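PDB 4Q3M: MGS-M4 from Unidentified, which probably works as an oxidoreductase of the aldo-keto reductase family, built as a TIM barrel, on a substrate not yet known. Local coordinates for residues His106-Tyr111 against Val140-Tyr145; Thr117-Glu122 against Asn149-Pro154; Gln158-Val163 against Gly262-Thr267. One frame throughout, in Å; residues are numbered along the deposited sequence.

Contact 1. Residues His106-Tyr111 against Val140-Tyr145; sequences HWFKGY and VHHLMY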
loop_
_atom_site.group_PDB
_atom_site.type_symbol
_atom_site.label_atom_id
_atom_site.label_comp_id
_atom_site.label_asym_id
_atom_site.label_seq_id
_atom_site.Cartn_x
_atom_site.Cartn_y
_atom_site.Cartn_z
ATOM N N HIS A 106 2.303 3.093 -16.238
ATOM C CA HIS A 106 3.253 2.529 -15.283
ATOM C C HIS A 106 2.869 2.792 -13.826
ATOM O O HIS A 106 2.912 1.885 -12.995
ATOM C CB HIS A 106 4.656 3.075 -15.557
ATOM C CG HIS A 106 5.756 2.137 -15.169
ATOM N ND1 HIS A 106 6.966 2.098 -15.829
ATOM C CD2 HIS A 106 5.828 1.200 -14.194
ATOM C CE1 HIS A 106 7.736 1.178 -15.276
ATOM N NE2 HIS A 106 7.070 0.619 -14.281
ATOM N N TRP A 107 2.497 4.031 -13.522
ATOM C CA TRP A 107 2.104 4.402 -12.165
ATOM C C TRP A 107 0.894 5.333 -12.167
ATOM O O TRP A 107 0.592 5.973 -13.174
ATOM C CB TRP A 107 3.265 5.077 -11.429
ATOM C CG TRP A 107 4.461 4.200 -11.206
ATOM C CD1 TRP A 107 5.527 4.040 -12.044
ATOM C CD2 TRP A 107 4.726 3.383 -10.059
ATOM N NE1 TRP A 107 6.434 3.166 -11.495
ATOM C CE2 TRP A 107 5.967 2.749 -10.277
ATOM C CE3 TRP A 107 4.035 3.123 -8.872
ATOM C CZ2 TRP A 107 6.528 1.869 -9.353
ATOM C CZ3 TRP A 107 4.594 2.250 -7.956
ATOM C CH2 TRP A 107 5.829 1.633 -8.201
ATOM N N PHE A 108 0.210 5.410 -11.031
ATOM C CA PHE A 108 -0.897 6.345 -10.871
ATOM C C PHE A 108 -0.373 7.729 -10.501
ATOM O O PHE A 108 0.396 7.879 -9.552
ATOM C CB PHE A 108 -1.880 5.848 -9.808
ATOM C CG PHE A 108 -3.060 6.755 -9.603
ATOM C CD1 PHE A 108 -4.133 6.728 -10.478
ATOM C CD2 PHE A 108 -3.098 7.631 -8.530
ATOM C CE1 PHE A 108 -5.220 7.560 -10.290
ATOM C CE2 PHE A 108 -4.183 8.465 -8.337
ATOM C CZ PHE A 108 -5.246 8.429 -9.217
ATOM N N LYS A 109 -0.789 8.737 -11.261
ATOM C CA LYS A 109 -0.343 10.107 -11.033
ATOM C C LYS A 109 -1.520 11.075 -11.038
ATOM O O LYS A 109 -1.450 12.146 -11.639
ATOM C CB LYS A 109 0.681 10.521 -12.094
ATOM C CG LYS A 109 1.941 9.670 -12.118
ATOM C CD LYS A 109 2.850 9.982 -10.939
ATOM C CE LYS A 109 3.389 11.403 -11.022
ATOM N NZ LYS A 109 4.395 11.681 -9.961
ATOM N N GLY A 110 -2.600 10.695 -10.363
ATOM C CA GLY A 110 -3.807 11.500 -10.342
ATOM C C GLY A 110 -4.835 10.980 -11.329
ATOM O O GLY A 110 -4.480 10.403 -12.356
ATOM N N TYR A 111 -6.111 11.182 -11.016
ATOM C CA TYR A 111 -7.193 10.684 -11.859
ATOM C C TYR A 111 -7.196 11.343 -13.234
ATOM O O TYR A 111 -7.335 10.666 -14.254
ATOM C CB TYR A 111 -8.548 10.902 -11.182
ATOM C CG TYR A 111 -8.737 10.110 -9.909
ATOM C CD1 TYR A 111 -8.684 8.723 -9.916
ATOM C CD2 TYR A 111 -8.983 10.750 -8.700
ATOM C CE1 TYR A 111 -8.858 7.994 -8.754
ATOM C CE2 TYR A 111 -9.162 10.030 -7.534
ATOM C CZ TYR A 111 -9.099 8.653 -7.567
ATOM O OH TYR A 111 -9.275 7.932 -6.409
ATOM N N VAL A 140 -7.461 -0.242 -6.105
ATOM C CA VAL A 140 -8.884 -0.423 -6.376
ATOM C C VAL A 140 -9.585 0.870 -6.794
ATOM O O VAL A 140 -10.267 0.903 -7.817
ATOM C CB VAL A 140 -9.615 -1.014 -5.153
ATOM C CG1 VAL A 140 -11.123 -0.962 -5.352
ATOM C CG2 VAL A 140 -9.153 -2.443 -4.901
ATOM N N HIS A 141 -9.411 1.936 -6.015
ATOM C CA HIS A 141 -10.101 3.190 -6.305
ATOM C C HIS A 141 -9.588 3.840 -7.588
ATOM O O HIS A 141 -10.301 4.617 -8.223
ATOM C CB HIS A 141 -9.985 4.166 -5.128
ATOM C CG HIS A 141 -8.578 4.458 -4.709
ATOM N ND1 HIS A 141 -7.816 3.568 -3.984
ATOM C CD2 HIS A 141 -7.802 5.552 -4.896
ATOM C CE1 HIS A 141 -6.627 4.096 -3.751
ATOM N NE2 HIS A 141 -6.594 5.300 -4.293
ATOM N N HIS A 142 -8.358 3.514 -7.971
ATOM C CA HIS A 142 -7.823 3.966 -9.250
ATOM C C HIS A 142 -8.530 3.245 -10.390
ATOM O O HIS A 142 -8.859 3.845 -11.414
ATOM C CB HIS A 142 -6.314 3.726 -9.328
ATOM C CG HIS A 142 -5.542 4.374 -8.222
ATOM N ND1 HIS A 142 -4.387 3.830 -7.704
ATOM C CD2 HIS A 142 -5.759 5.521 -7.536
ATOM C CE1 HIS A 142 -3.925 4.613 -6.745
ATOM N NE2 HIS A 142 -4.740 5.645 -6.623
ATOM N N LEU A 143 -8.764 1.951 -10.201
ATOM C CA LEU A 143 -9.444 1.139 -11.202
ATOM C C LEU A 143 -10.913 1.534 -11.328
ATOM O O LEU A 143 -11.455 1.568 -12.432
ATOM C CB LEU A 143 -9.324 -0.346 -10.859
ATOM C CG LEU A 143 -7.908 -0.928 -10.875
ATOM C CD1 LEU A 143 -7.913 -2.384 -10.431
ATOM C CD2 LEU A 143 -7.288 -0.788 -12.255
ATOM N N MET A 144 -11.547 1.834 -10.196
ATOM C CA MET A 144 -12.948 2.249 -10.182
ATOM C C MET A 144 -13.166 3.484 -11.048
ATOM O O MET A 144 -14.194 3.615 -11.714
ATOM C CB MET A 144 -13.424 2.527 -8.752
ATOM C CG MET A 144 -13.427 1.308 -7.843
ATOM S SD MET A 144 -14.429 1.505 -6.356
ATOM C CE MET A 144 -13.572 2.841 -5.532
ATOM N N TYR A 145 -12.188 4.385 -11.039
ATOM C CA TYR A 145 -12.265 5.607 -11.828
ATOM C C TYR A 145 -12.187 5.305 -13.321
ATOM O O TYR A 145 -12.914 5.898 -14.119
ATOM C CB TYR A 145 -11.151 6.575 -11.424
ATOM C CG TYR A 145 -11.225 7.916 -12.117
ATOM C CD1 TYR A 145 -12.067 8.916 -11.645
ATOM C CD2 TYR A 145 -10.452 8.185 -13.239
ATOM C CE1 TYR A 145 -12.138 10.145 -12.274
ATOM C CE2 TYR A 145 -10.517 9.410 -13.874
ATOM C CZ TYR A 145 -11.360 10.386 -13.388
ATOM O OH TYR A 145 -11.426 11.608 -14.018
#
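NE2 of His-142 is gripped by one hydrogen bond, to OD1 of Asp-270. The other ring nitrogen, ND1, is hydrogen-bonded to the backbone N of Asn-139. The imidazole is thus held at both nitrogens and its rotation is fixed. No hydrogen bond joins residues 106-111 to 140-145, so the contact is one of rings. Phe-108 has CG anti to its backbone N (chi1 -179°), and its ring lies face-to-face on the imidazole of His-142. The ring centroids are 3.5 Å apart and the planes differ by 14°. CD2 of His-142 sits over the centre of the phenyl ring. The opposite face of that ring receives Gly-110 N, 3.4 Å above its plane and toward the rim. CE1 of His-141 lies over the rim of the opposite imidazole face.

This is the C-terminal end of the strands of a TIM barrel, the side that carries the active site in aldo-keto reductases. Residues 106-111 connect strand 102-105 to helix 111-126, with Gly-110 at the N-cap of that helix. Tyr-111, its first residue, turns toward helix 140-149. Its CB stands over the ring of Tyr-145, 3.6 Å from the centroid and 12° off the ring normal. The two phenol rings meet obliquely, with CD1 of Tyr-111 3.5 Å from CG of Tyr-145. At its tip, OH of Tyr-111 comes 3.2 Å from CD2 of His-141, in the plane of that imidazole. His-141 also packs on Val-140 of the second subunit.

Contact 2. Residues Thr117-Glu122 against Asn149-Pro154; sequences TYRAFE and NAKIPP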
loop_
_atom_site.group_PDB
_atom_site.type_symbol
_atom_site.label_atom_id
_atom_site.label_comp_id
_atom_site.label_asym_id
_atom_site.label_seq_id
_atom_site.Cartn_x
_atom_site.Cartn_y
_atom_site.Cartn_z
ATOM N N THR A 117 -4.278 10.245 -20.127
ATOM C CA THR A 117 -3.353 9.268 -20.678
ATOM C C THR A 117 -4.075 8.104 -21.338
ATOM O O THR A 117 -3.699 7.652 -22.420
ATOM C CB THR A 117 -2.430 8.715 -19.587
ATOM O OG1 THR A 117 -1.642 9.779 -19.036
ATOM C CG2 THR A 117 -1.555 7.631 -20.143
ATOM N N TYR A 118 -5.116 7.621 -20.672
ATOM C CA TYR A 118 -5.848 6.459 -21.146
ATOM C C TYR A 118 -6.650 6.779 -22.405
ATOM O O TYR A 118 -6.839 5.915 -23.262
ATOM C CB TYR A 118 -6.769 5.932 -20.049
ATOM C CG TYR A 118 -7.215 4.510 -20.268
ATOM C CD1 TYR A 118 -6.402 3.444 -19.906
ATOM C CD2 TYR A 118 -8.447 4.230 -20.840
ATOM C CE1 TYR A 118 -6.805 2.139 -20.105
ATOM C CE2 TYR A 118 -8.859 2.931 -21.043
ATOM C CZ TYR A 118 -8.035 1.889 -20.675
ATOM O OH TYR A 118 -8.442 0.592 -20.876
ATOM N N ARG A 119 -7.119 8.018 -22.510
ATOM C CA ARG A 119 -7.806 8.474 -23.714
ATOM C C ARG A 119 -6.883 8.350 -24.919
ATOM O O ARG A 119 -7.323 8.032 -26.024
ATOM C CB ARG A 119 -8.283 9.919 -23.560
ATOM C CG ARG A 119 -9.538 10.082 -22.718
ATOM C CD ARG A 119 -10.769 9.569 -23.448
ATOM N NE ARG A 119 -11.988 9.775 -22.671
ATOM C CZ ARG A 119 -12.536 8.857 -21.883
ATOM N NH1 ARG A 119 -11.976 7.660 -21.766
ATOM N NH2 ARG A 119 -13.646 9.133 -21.211
ATOM N N ALA A 120 -5.597 8.601 -24.693
ATOM C CA ALA A 120 -4.593 8.434 -25.733
ATOM C C ALA A 120 -4.385 6.954 -26.035
ATOM O O ALA A 120 -4.192 6.573 -27.190
ATOM C CB ALA A 120 -3.286 9.086 -25.323
ATOM N N PHE A 121 -4.424 6.125 -24.994
ATOM C CA PHE A 121 -4.354 4.676 -25.165
ATOM C C PHE A 121 -5.517 4.202 -26.029
ATOM O O PHE A 121 -5.349 3.366 -26.916
ATOM C CB PHE A 121 -4.389 3.946 -23.817
ATOM C CG PHE A 121 -3.082 3.957 -23.070
ATOM C CD1 PHE A 121 -2.146 4.957 -23.269
ATOM C CD2 PHE A 121 -2.790 2.948 -22.165
ATOM C CE1 PHE A 121 -0.952 4.956 -22.572
ATOM C CE2 PHE A 121 -1.596 2.941 -21.470
ATOM C CZ PHE A 121 -0.678 3.947 -21.674
ATOM N N GLU A 122 -6.697 4.751 -25.756
ATOM C CA GLU A 122 -7.912 4.379 -26.470
ATOM C C GLU A 122 -7.844 4.772 -27.942
ATOM O O GLU A 122 -8.320 4.040 -28.809
ATOM C CB GLU A 122 -9.133 5.020 -25.809
ATOM C CG GLU A 122 -9.467 4.442 -24.444
ATOM C CD GLU A 122 -10.641 5.138 -23.784
ATOM O OE1 GLU A 122 -10.852 6.338 -24.055
ATOM O OE2 GLU A 122 -11.353 4.483 -22.994
ATOM N N ASN A 149 -15.052 5.778 -16.249
ATOM C CA ASN A 149 -14.844 6.816 -17.255
ATOM C C ASN A 149 -14.271 6.348 -18.594
ATOM O O ASN A 149 -14.378 7.061 -19.591
ATOM C CB ASN A 149 -13.939 7.907 -16.679
ATOM C CG ASN A 149 -14.608 8.685 -15.564
ATOM O OD1 ASN A 149 -15.521 9.476 -15.806
ATOM N ND2 ASN A 149 -14.158 8.465 -14.335
ATOM N N ALA A 150 -13.664 5.167 -18.628
ATOM C CA ALA A 150 -13.106 4.663 -19.879
ATOM C C ALA A 150 -14.212 4.226 -20.830
ATOM O O ALA A 150 -15.293 3.821 -20.400
ATOM C CB ALA A 150 -12.146 3.512 -19.621
ATOM N N LYS A 151 -13.939 4.320 -22.126
ATOM C CA LYS A 151 -14.869 3.850 -23.142
ATOM C C LYS A 151 -14.418 2.479 -23.629
ATOM O O LYS A 151 -15.199 1.711 -24.192
ATOM C CB LYS A 151 -14.958 4.848 -24.295
ATOM C CG LYS A 151 -15.367 6.243 -23.843
ATOM C CD LYS A 151 -15.494 7.208 -25.008
ATOM C CE LYS A 151 -15.963 8.572 -24.530
ATOM N NZ LYS A 151 -17.269 8.489 -23.819
ATOM N N ILE A 152 -13.144 2.186 -23.399
ATOM C CA ILE A 152 -12.594 0.856 -23.615
ATOM C C ILE A 152 -11.970 0.379 -22.307
ATOM O O ILE A 152 -10.832 0.728 -21.998
ATOM C CB ILE A 152 -11.545 0.841 -24.741
ATOM C CG1 ILE A 152 -12.147 1.397 -26.033
ATOM C CG2 ILE A 152 -11.014 -0.568 -24.959
ATOM C CD1 ILE A 152 -11.147 1.561 -27.153
ATOM N N PRO A 153 -12.730 -0.411 -21.530
ATOM C CA PRO A 153 -12.363 -0.856 -20.179
ATOM C C PRO A 153 -10.973 -1.484 -20.092
ATOM O O PRO A 153 -10.566 -2.190 -21.016
ATOM C CB PRO A 153 -13.442 -1.893 -19.853
ATOM C CG PRO A 153 -14.617 -1.468 -20.659
ATOM C CD PRO A 153 -14.048 -0.930 -21.939
ATOM N N PRO A 154 -10.253 -1.215 -18.991
ATOM C CA PRO A 154 -8.918 -1.764 -18.720
ATOM C C PRO A 154 -8.883 -3.281 -18.850
ATOM O O PRO A 154 -9.828 -3.958 -18.443
ATOM C CB PRO A 154 -8.652 -1.332 -17.276
ATOM C CG PRO A 154 -9.450 -0.091 -17.111
ATOM C CD PRO A 154 -10.698 -0.304 -17.921
#
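Three side chains of helix 111-126 reach across to the loop that follows helix 140-149. In the TIM barrel this is an alpha-to-beta connection, leading into strand 156-160. Tyr-118 and Glu-122 lie one helical turn apart, and both point at the loop. Arg-119 starts off to one side and bends at chi2 (-72°), which brings its guanidinium round to the helix end.

Glu-122 is extended beyond CG and presents OE2 to two successive backbone N-H groups. Lys-151 N donates to the syn lone pair of Glu-122 OE2, 2.7 Å away. Ile-152 N, 2.9 Å from Glu-122 OE2, comes from above the carboxylate plane. One oxygen therefore holds the loop at two neighbouring residues. The other oxygen, OE1 of Glu-122, forms a salt bridge with NH1 of Arg-119, a residue of the same helix. The charge of Arg-119 would tend to keep this buried carboxylate ionised.

The guanidinium lies edge-on to the carbonyl of Asn-149, the last residue of helix 140-149. NH2 of Arg-119 binds Asn-149 O at 2.7 Å, nearly straight at 166°, while the bond from NH1 is weak. The negative pole of the helix end is probably a good match for this cation. CE of Lys-151 lies over the rim of one guanidinium face.

Tyr-118 has CG anti to its backbone N (chi1 -161°), so the ring projects toward the far part of the loop. Its CE2 touches CB of Ala-150 at 3.6 Å. Tyr-118 and Ile-152 both pack on Ile-133 of strand 133-136. OH of Tyr-118 donates to Ile-152 O at 2.6 Å, in the plane of that carbonyl.

Contact 3. Residues Gln158-Val163 against Gly262-Thr267; sequences QVETHV and GKKIFT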
loop_
_atom_site.group_PDB
_atom_site.type_symbol
_atom_site.label_atom_id
_atom_site.label_comp_id
_atom_site.label_asym_id
_atom_site.label_seq_id
_atom_site.Cartn_x
_atom_site.Cartn_y
_atom_site.Cartn_z
ATOM N N GLN A 158 -0.982 -4.667 -13.958
ATOM C CA GLN A 158 0.278 -5.256 -13.514
ATOM C C GLN A 158 0.722 -4.681 -12.172
ATOM O O GLN A 158 1.093 -3.511 -12.080
ATOM C CB GLN A 158 1.376 -5.044 -14.560
ATOM C CG GLN A 158 2.704 -5.676 -14.172
ATOM C CD GLN A 158 3.805 -5.407 -15.178
ATOM O OE1 GLN A 158 4.885 -4.939 -14.819
ATOM N NE2 GLN A 158 3.539 -5.708 -16.444
ATOM N N VAL A 159 0.684 -5.511 -11.135
ATOM C CA VAL A 159 1.053 -5.071 -9.794
ATOM C C VAL A 159 1.988 -6.058 -9.103
ATOM O O VAL A 159 2.052 -7.232 -9.472
ATOM C CB VAL A 159 -0.190 -4.866 -8.905
ATOM C CG1 VAL A 159 -1.009 -3.678 -9.391
ATOM C CG2 VAL A 159 -1.034 -6.132 -8.873
ATOM N N GLU A 160 2.710 -5.568 -8.100
ATOM C CA GLU A 160 3.585 -6.406 -7.291
ATOM C C GLU A 160 2.785 -7.501 -6.600
ATOM O O GLU A 160 1.931 -7.221 -5.759
ATOM C CB GLU A 160 4.330 -5.569 -6.251
ATOM C CG GLU A 160 5.087 -6.396 -5.223
ATOM C CD GLU A 160 5.487 -5.590 -4.004
ATOM O OE1 GLU A 160 5.423 -4.345 -4.064
ATOM O OE2 GLU A 160 5.857 -6.205 -2.980
ATOM N N THR A 161 3.060 -8.748 -6.962
ATOM C CA THR A 161 2.341 -9.879 -6.393
ATOM C C THR A 161 3.258 -11.084 -6.222
ATOM O O THR A 161 3.856 -11.567 -7.185
ATOM C CB THR A 161 1.136 -10.278 -7.267
ATOM O OG1 THR A 161 0.315 -9.130 -7.513
ATOM C CG2 THR A 161 0.307 -11.350 -6.576
ATOM N N HIS A 162 3.368 -11.556 -4.987
ATOM C CA HIS A 162 4.164 -12.735 -4.675
ATOM C C HIS A 162 3.625 -13.411 -3.418
ATOM O O HIS A 162 2.582 -13.021 -2.896
ATOM C CB HIS A 162 5.638 -12.364 -4.506
ATOM C CG HIS A 162 5.858 -11.079 -3.770
ATOM N ND1 HIS A 162 5.602 -10.937 -2.423
ATOM C CD2 HIS A 162 6.312 -9.876 -4.194
ATOM C CE1 HIS A 162 5.888 -9.703 -2.051
ATOM N NE2 HIS A 162 6.322 -9.038 -3.107
ATOM N N VAL A 163 4.339 -14.421 -2.931
ATOM C CA VAL A 163 3.831 -15.254 -1.845
ATOM C C VAL A 163 3.721 -14.523 -0.505
ATOM O O VAL A 163 3.023 -14.986 0.397
ATOM C CB VAL A 163 4.707 -16.506 -1.657
ATOM C CG1 VAL A 163 4.653 -17.383 -2.900
ATOM C CG2 VAL A 163 6.138 -16.110 -1.333
ATOM N N GLY A 262 1.874 -9.560 3.857
ATOM C CA GLY A 262 1.301 -8.269 3.530
ATOM C C GLY A 262 2.338 -7.165 3.503
ATOM O O GLY A 262 1.998 -5.984 3.423
ATOM N N LYS A 263 3.609 -7.548 3.575
ATOM C CA LYS A 263 4.700 -6.583 3.509
ATOM C C LYS A 263 4.989 -6.209 2.059
ATOM O O LYS A 263 5.670 -6.941 1.341
ATOM C CB LYS A 263 5.960 -7.142 4.175
ATOM C CG LYS A 263 7.172 -6.226 4.080
ATOM C CD LYS A 263 8.408 -6.874 4.684
ATOM C CE LYS A 263 8.350 -6.876 6.203
ATOM N NZ LYS A 263 8.486 -5.504 6.767
ATOM N N LYS A 264 4.457 -5.067 1.633
ATOM C CA LYS A 264 4.650 -4.597 0.267
ATOM C C LYS A 264 6.061 -4.054 0.076
ATOM O O LYS A 264 6.538 -3.241 0.868
ATOM C CB LYS A 264 3.615 -3.525 -0.080
ATOM C CG LYS A 264 3.714 -3.003 -1.503
ATOM C CD LYS A 264 2.438 -2.286 -1.915
ATOM C CE LYS A 264 2.567 -1.690 -3.308
ATOM N NZ LYS A 264 3.015 -2.701 -4.305
ATOM N N ILE A 265 6.726 -4.509 -0.980
ATOM C CA ILE A 265 8.112 -4.132 -1.232
ATOM C C ILE A 265 8.228 -2.768 -1.907
ATOM O O ILE A 265 9.008 -1.919 -1.476
ATOM C CB ILE A 265 8.828 -5.181 -2.106
ATOM C CG1 ILE A 265 8.788 -6.554 -1.433
ATOM C CG2 ILE A 265 10.265 -4.760 -2.379
ATOM C CD1 ILE A 265 9.431 -7.653 -2.251
ATOM N N PHE A 266 7.447 -2.559 -2.961
ATOM C CA PHE A 266 7.594 -1.362 -3.782
ATOM C C PHE A 266 6.683 -0.217 -3.344
ATOM O O PHE A 266 5.837 -0.382 -2.463
ATOM C CB PHE A 266 7.344 -1.706 -5.250
ATOM C CG PHE A 266 8.373 -2.633 -5.830
ATOM C CD1 PHE A 266 9.576 -2.139 -6.307
ATOM C CD2 PHE A 266 8.146 -3.997 -5.882
ATOM C CE1 PHE A 266 10.531 -2.990 -6.836
ATOM C CE2 PHE A 266 9.096 -4.853 -6.408
ATOM C CZ PHE A 266 10.290 -4.348 -6.886
ATOM N N THR A 267 6.879 0.938 -3.976
ATOM C CA THR A 267 6.210 2.187 -3.613
ATOM C C THR A 267 4.698 2.047 -3.450
ATOM O O THR A 267 4.029 1.428 -4.276
ATOM C CB THR A 267 6.486 3.278 -4.665
ATOM O OG1 THR A 267 7.893 3.343 -4.932
ATOM C CG2 THR A 267 5.996 4.637 -4.182
HETATM O O HOH W 1 1.869 -2.733 -7.441
HETATM O O HOH W 2 1.151 -4.541 -5.232
#
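Strand 156-160 ends at Glu-160, and the segment 262-267 passes it as irregular chain, with Glu-160 CA and Phe-266 CA the nearest pair at 7.3 Å. The Glu-160 side chain is stretched out, with CG anti to the backbone N (chi1 171°). Its buried carboxylate takes four hydrogen bonds, two on each oxygen. Glu-160 OE2 receives Ile-265 N at 2.8 Å on its syn lone pair. The anti lone pair of Glu-160 OE2 takes NE2 of His-162, 2.9 Å away. Glu-160 OE1 accepts Phe-266 N at 2.9 Å, from above the carboxylate plane. Lys-264 NZ makes a salt bridge to Glu-160 OE1, also at 2.9 Å and from above that plane. This cation and the backbone donors would probably keep Glu-160 ionised. Water 2 bridges Lys-264 NZ and Glu-160 O; water 1 accepts from Glu-160 N and, weakly, from Lys-264 NZ.

CD2 of the Phe-266 ring meets OE1 of Glu-160 at 3.3 Å, the ring turned almost perpendicular to the carboxylate. CD1 of Ile-265 rests 3.5 Å from NE2 of His-162.

The contact pins the chain after helix 250-257 to the C-terminal end of a barrel strand. Lys-264 packs on Glu-268 of the second subunit. Phe-266 meets the ring of Tyr-184 on strand 180-184, the neighbour of strand 156-160, and Thr-161 packs on Leu-220 of helix 212-222.

Overall arrangement
Contacts 1 and 2 hold the same two helices, 111-126 and 140-149. Contact 1 joins the start of helix 140-149 to the start of helix 111-126 and the loop before it. Contact 2, about 12 Å away between centres, joins the middle of helix 111-126 to the last residue of helix 140-149 and the loop after it. Contact 1 is buried and made of aromatic rings. Contact 2 is only partly buried and relies on polar and charged side chains that bind backbone groups. Contact 3 is also partly buried and shares that chemistry, centred on one carboxylate. It lies on the same barrel end as contact 1, where Trp-107 packs against Thr-267. Contacts 1 and 3 both touch the second subunit; contact 2 does not.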